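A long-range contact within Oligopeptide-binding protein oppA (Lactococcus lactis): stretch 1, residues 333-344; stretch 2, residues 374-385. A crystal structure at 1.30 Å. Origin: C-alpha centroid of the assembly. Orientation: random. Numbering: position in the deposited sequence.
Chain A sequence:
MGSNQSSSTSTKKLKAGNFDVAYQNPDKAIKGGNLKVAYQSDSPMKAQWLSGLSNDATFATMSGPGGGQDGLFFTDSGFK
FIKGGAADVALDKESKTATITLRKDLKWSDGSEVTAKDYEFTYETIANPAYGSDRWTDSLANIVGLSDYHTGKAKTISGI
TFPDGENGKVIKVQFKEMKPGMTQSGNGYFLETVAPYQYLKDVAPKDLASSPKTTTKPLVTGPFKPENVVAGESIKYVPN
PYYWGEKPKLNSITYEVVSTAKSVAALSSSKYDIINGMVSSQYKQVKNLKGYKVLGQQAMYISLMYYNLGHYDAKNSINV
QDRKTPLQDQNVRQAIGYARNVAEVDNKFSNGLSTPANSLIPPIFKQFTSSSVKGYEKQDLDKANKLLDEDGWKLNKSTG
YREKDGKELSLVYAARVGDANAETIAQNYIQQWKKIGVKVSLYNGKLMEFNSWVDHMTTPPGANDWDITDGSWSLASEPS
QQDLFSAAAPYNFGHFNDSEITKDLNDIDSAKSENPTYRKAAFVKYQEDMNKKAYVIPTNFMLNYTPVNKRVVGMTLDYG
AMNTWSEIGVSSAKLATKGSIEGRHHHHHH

Stretch 1, residues 333-344: RQAIGYARNVAE
Stretch 2 374-385: KGYEKQDLDKAN

Stretch 1 enters as a helix, turns at Arg 340 (phi/psi -68/152) and Asn 341 (-113/64), and starts a second helix at Val 342. Stretch 2 is irregular from Lys 374 to Gln 379, then becomes helical from Leu 381. The first helix of stretch 1 and the helix of stretch 2 run nearly antiparallel, at 162°, with axes 7.9 Å apart at closest approach. CA atoms pair as Ala 335 with Ala 384 (4.0 Å), Tyr 338 with Asp 380 (5.1 Å), Ala 339 with Leu 381 (5.1 Å) and Asn 341 with Gln 379 (5.2 Å). Together the stretches bury 764 Å².

Small residues permit the close helix packing. Ala 335 CB lies 4.0 Å from Ala 384 CB, and Ala 335 O is 3.5 Å from Ala 384 CB. Leu 381 (chi1 m, chi2 t) brings CD2 to 4.1 Å from Ala 339 CB. Gly 337 leaves room for the Tyr 376 ring, whose CD1 is 3.6 Å from Gly 337 C; an ideal CB on Gly 337 would clash at 2.9 Å from Tyr 376 CD1.

Tyr 338 has the largest covered area, 157 Å². Its chi1 is m (-75°) and chi2 is -61°. Lys 383, extended with all four chi angles t, lays CD over one face, 3.9 Å from the ring centroid. The Tyr 376 ring (chi1 m, chi2 -93°) approaches the opposite face. The two rings are oblique, with centroids 4.6 Å apart and planes at 47°; Tyr 338 CE2 is 3.6 Å from Tyr 376 CE1. Tyrosine suits this site because its ring packs on both faces while its hydroxyl accepts from Lys 383 NZ and binds two waters.

Two direct hydrogen bonds cross the contact. Asp 380 N donates to Tyr 338 O (2.9 Å, 172°), a carbonyl in the last turn of the first helix. Lys 383 NZ donates to Tyr 338 OH (3.1 Å). Asp 380 (chi1 t) also caps its own helix: OD1 accepts from Lys 383 N at 3.0 Å.

Waters complete the contact. One joins Tyr 338 OH (2.7 Å) to Gly 375 O (2.8 Å), and another joins Tyr 338 OH to Tyr 376 OH, 2.8 Å from each. A third donates to Arg 340 O (2.8 Å) and Tyr 376 O (2.9 Å) and accepts from Val 342 N (3.2 Å). A further water accepts from Ala 343 N (3.0 Å) and donates to Glu 377 O (2.8 Å), tying the second helix's first turn to the loop.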

# COMPACT_ATOMS: atom_id res chain seq x y z
N ARG A 333 21.26 9.35 10.22
CA ARG A 333 19.98 8.60 10.02
C ARG A 333 19.47 8.00 11.33
O ARG A 333 18.37 8.11 11.67
CB ARG A 333 20.13 7.46 8.96
CG ARG A 333 20.46 8.07 7.55
CD ARG A 333 20.32 7.04 6.39
NE ARG A 333 21.09 5.79 6.63
CZ ARG A 333 22.33 5.58 6.20
NH1 ARG A 333 23.00 6.53 5.57
NH2 ARG A 333 22.94 4.43 6.43
N GLN A 334 20.39 7.36 12.05
CA GLN A 334 20.05 6.73 13.32
C GLN A 334 19.66 7.77 14.39
O GLN A 334 18.67 7.63 15.06
CB GLN A 334 21.24 5.89 13.84
CG GLN A 334 21.53 4.59 12.98
CD GLN A 334 22.74 3.85 13.47
OE1 GLN A 334 23.44 4.34 14.30
NE2 GLN A 334 22.93 2.65 13.00
N ALA A 335 20.43 8.86 14.44
CA ALA A 335 20.21 9.92 15.45
C ALA A 335 18.81 10.55 15.29
O ALA A 335 18.11 10.76 16.21
CB ALA A 335 21.36 11.01 15.40
N ILE A 336 18.46 10.81 14.04
CA ILE A 336 17.18 11.46 13.72
C ILE A 336 16.01 10.52 14.14
O ILE A 336 15.02 10.94 14.60
CB ILE A 336 17.18 11.92 12.26
CG1 ILE A 336 18.13 13.12 12.12
CG2 ILE A 336 15.72 12.31 11.76
CD1 ILE A 336 18.40 13.56 10.64
N GLY A 337 16.22 9.21 13.97
CA GLY A 337 15.27 8.20 14.47
C GLY A 337 15.16 8.16 16.01
O GLY A 337 14.11 8.19 16.53
N TYR A 338 16.31 8.18 16.68
CA TYR A 338 16.30 8.14 18.17
C TYR A 338 15.70 9.39 18.82
O TYR A 338 15.26 9.35 19.91
CB TYR A 338 17.71 7.87 18.75
CG TYR A 338 18.16 6.43 18.59
CD1 TYR A 338 17.44 5.39 19.18
CD2 TYR A 338 19.31 6.11 17.87
CE1 TYR A 338 17.84 4.05 19.04
CE2 TYR A 338 19.72 4.78 17.74
CZ TYR A 338 18.97 3.76 18.32
OH TYR A 338 19.39 2.47 18.18
N ALA A 339 15.75 10.50 18.11
CA ALA A 339 15.29 11.81 18.69
C ALA A 339 13.75 11.93 18.70
O ALA A 339 13.20 12.68 19.42
CB ALA A 339 15.87 12.94 17.88
N ARG A 340 13.04 11.19 17.83
CA ARG A 340 11.57 11.30 17.85
C ARG A 340 10.99 10.70 19.15
O ARG A 340 11.54 9.84 19.75
CB ARG A 340 10.89 10.57 16.63
CG ARG A 340 11.17 11.27 15.26
CD ARG A 340 10.16 10.78 14.19
NE ARG A 340 10.26 9.33 14.00
CZ ARG A 340 9.42 8.65 13.23
NH1 ARG A 340 9.55 7.37 13.13
NH2 ARG A 340 8.46 9.30 12.59
N ASN A 341 9.83 11.26 19.51
CA ASN A 341 9.05 10.80 20.64
C ASN A 341 7.71 10.17 20.21
O ASN A 341 6.67 10.63 20.56
CB ASN A 341 8.80 11.98 21.62
CG ASN A 341 8.13 13.17 20.97
OD1 ASN A 341 8.16 13.36 19.83
ND2 ASN A 341 7.50 13.98 21.80
N VAL A 342 7.82 9.08 19.47
CA VAL A 342 6.63 8.48 18.86
C VAL A 342 5.66 7.95 19.95
O VAL A 342 4.50 8.09 19.81
CB VAL A 342 7.04 7.34 17.88
CG1 VAL A 342 5.84 6.66 17.35
CG2 VAL A 342 7.89 7.93 16.75
N ALA A 343 6.19 7.35 21.01
CA ALA A 343 5.34 6.85 22.10
C ALA A 343 4.57 8.01 22.77
O ALA A 343 3.39 7.89 22.99
CB ALA A 343 6.22 6.08 23.13
N GLU A 344 5.24 9.12 23.05
CA GLU A 344 4.53 10.28 23.61
C GLU A 344 3.41 10.77 22.69
O GLU A 344 2.35 11.06 23.13
CB GLU A 344 5.51 11.43 23.89
CG GLU A 344 6.43 11.24 25.07
CD GLU A 344 7.18 12.50 25.43
OE1 GLU A 344 7.21 13.48 24.72
OE2 GLU A 344 7.70 12.42 26.54
N LYS A 374 14.71 -4.74 18.36
CA LYS A 374 14.69 -3.40 18.91
C LYS A 374 14.89 -2.40 17.77
O LYS A 374 15.76 -2.52 16.96
CB LYS A 374 15.81 -3.22 19.91
CG LYS A 374 15.85 -4.25 21.01
CD LYS A 374 14.54 -4.37 21.78
CE LYS A 374 14.60 -5.44 22.90
NZ LYS A 374 13.26 -5.79 23.31
N GLY A 375 14.04 -1.40 17.80
CA GLY A 375 14.07 -0.33 16.84
C GLY A 375 14.18 1.03 17.54
O GLY A 375 14.95 1.19 18.44
N TYR A 376 13.34 1.95 17.12
CA TYR A 376 13.39 3.37 17.52
C TYR A 376 12.13 3.72 18.29
O TYR A 376 11.76 4.86 18.40
CB TYR A 376 13.60 4.30 16.26
CG TYR A 376 14.90 3.98 15.53
CD1 TYR A 376 16.10 4.67 15.81
CD2 TYR A 376 14.96 2.91 14.62
CE1 TYR A 376 17.27 4.32 15.17
CE2 TYR A 376 16.13 2.59 14.00
CZ TYR A 376 17.28 3.27 14.28
OH TYR A 376 18.46 2.96 13.69
N GLU A 377 11.52 2.69 18.85
CA GLU A 377 10.25 2.86 19.59
C GLU A 377 10.36 3.60 20.95
O GLU A 377 9.39 3.99 21.51
CB GLU A 377 9.54 1.49 19.76
CG GLU A 377 10.30 0.46 20.63
CD GLU A 377 11.35 -0.39 19.89
OE1 GLU A 377 11.63 -0.12 18.77
OE2 GLU A 377 11.91 -1.28 20.51
N LYS A 378 11.60 3.74 21.43
CA LYS A 378 11.90 4.50 22.66
C LYS A 378 12.78 5.69 22.31
O LYS A 378 13.79 5.54 21.72
CB LYS A 378 12.62 3.58 23.67
CG LYS A 378 13.01 4.25 24.97
CD LYS A 378 13.55 3.22 25.90
CE LYS A 378 13.95 3.84 27.29
NZ LYS A 378 12.84 4.63 27.88
N GLN A 379 12.34 6.88 22.71
CA GLN A 379 13.14 8.08 22.48
C GLN A 379 14.48 7.94 23.23
O GLN A 379 14.50 7.48 24.33
CB GLN A 379 12.39 9.34 22.96
CG GLN A 379 13.17 10.63 22.57
CD GLN A 379 12.44 11.92 23.02
OE1 GLN A 379 12.44 12.89 22.33
NE2 GLN A 379 11.90 11.88 24.18
N ASP A 380 15.56 8.32 22.58
CA ASP A 380 16.89 8.34 23.23
C ASP A 380 17.68 9.55 22.71
O ASP A 380 18.52 9.45 21.87
CB ASP A 380 17.62 7.00 23.03
CG ASP A 380 18.79 6.83 23.98
OD1 ASP A 380 19.23 7.82 24.52
OD2 ASP A 380 19.18 5.70 24.14
N LEU A 381 17.42 10.68 23.31
CA LEU A 381 18.08 11.94 22.94
C LEU A 381 19.59 11.90 23.26
O LEU A 381 20.37 12.37 22.54
CB LEU A 381 17.43 13.15 23.64
CG LEU A 381 16.00 13.44 23.14
CD1 LEU A 381 15.36 14.42 24.15
CD2 LEU A 381 16.05 14.11 21.78
N ASP A 382 19.95 11.26 24.36
CA ASP A 382 21.36 11.16 24.71
C ASP A 382 22.14 10.35 23.65
O ASP A 382 23.20 10.72 23.25
CB ASP A 382 21.59 10.52 26.10
CG ASP A 382 21.09 11.36 27.27
OD1 ASP A 382 20.74 12.48 27.07
OD2 ASP A 382 21.04 10.80 28.32
N LYS A 383 21.58 9.22 23.23
CA LYS A 383 22.22 8.41 22.17
C LYS A 383 22.33 9.16 20.84
O LYS A 383 23.30 9.11 20.20
CB LYS A 383 21.47 7.08 21.98
CG LYS A 383 22.10 6.16 20.94
CD LYS A 383 21.49 4.75 21.02
CE LYS A 383 22.27 3.84 20.12
NZ LYS A 383 21.84 2.42 20.10
N ALA A 384 21.27 9.87 20.47
CA ALA A 384 21.27 10.67 19.27
C ALA A 384 22.38 11.71 19.28
O ALA A 384 23.12 11.79 18.37
CB ALA A 384 19.91 11.35 19.11
N ASN A 385 22.47 12.49 20.35
CA ASN A 385 23.55 13.49 20.49
C ASN A 385 24.96 12.84 20.46
O ASN A 385 25.83 13.36 19.84
CB ASN A 385 23.32 14.35 21.78
CG ASN A 385 22.26 15.46 21.57
OD1 ASN A 385 22.34 16.22 20.70
ND2 ASN A 385 21.34 15.53 22.49
O HOH W 1 17.63 0.55 18.79
O HOH W 2 20.34 2.03 15.53
O HOH W 3 10.51 7.31 19.23
O HOH W 4 10.17 5.11 15.55
O HOH W 5 9.07 6.79 21.51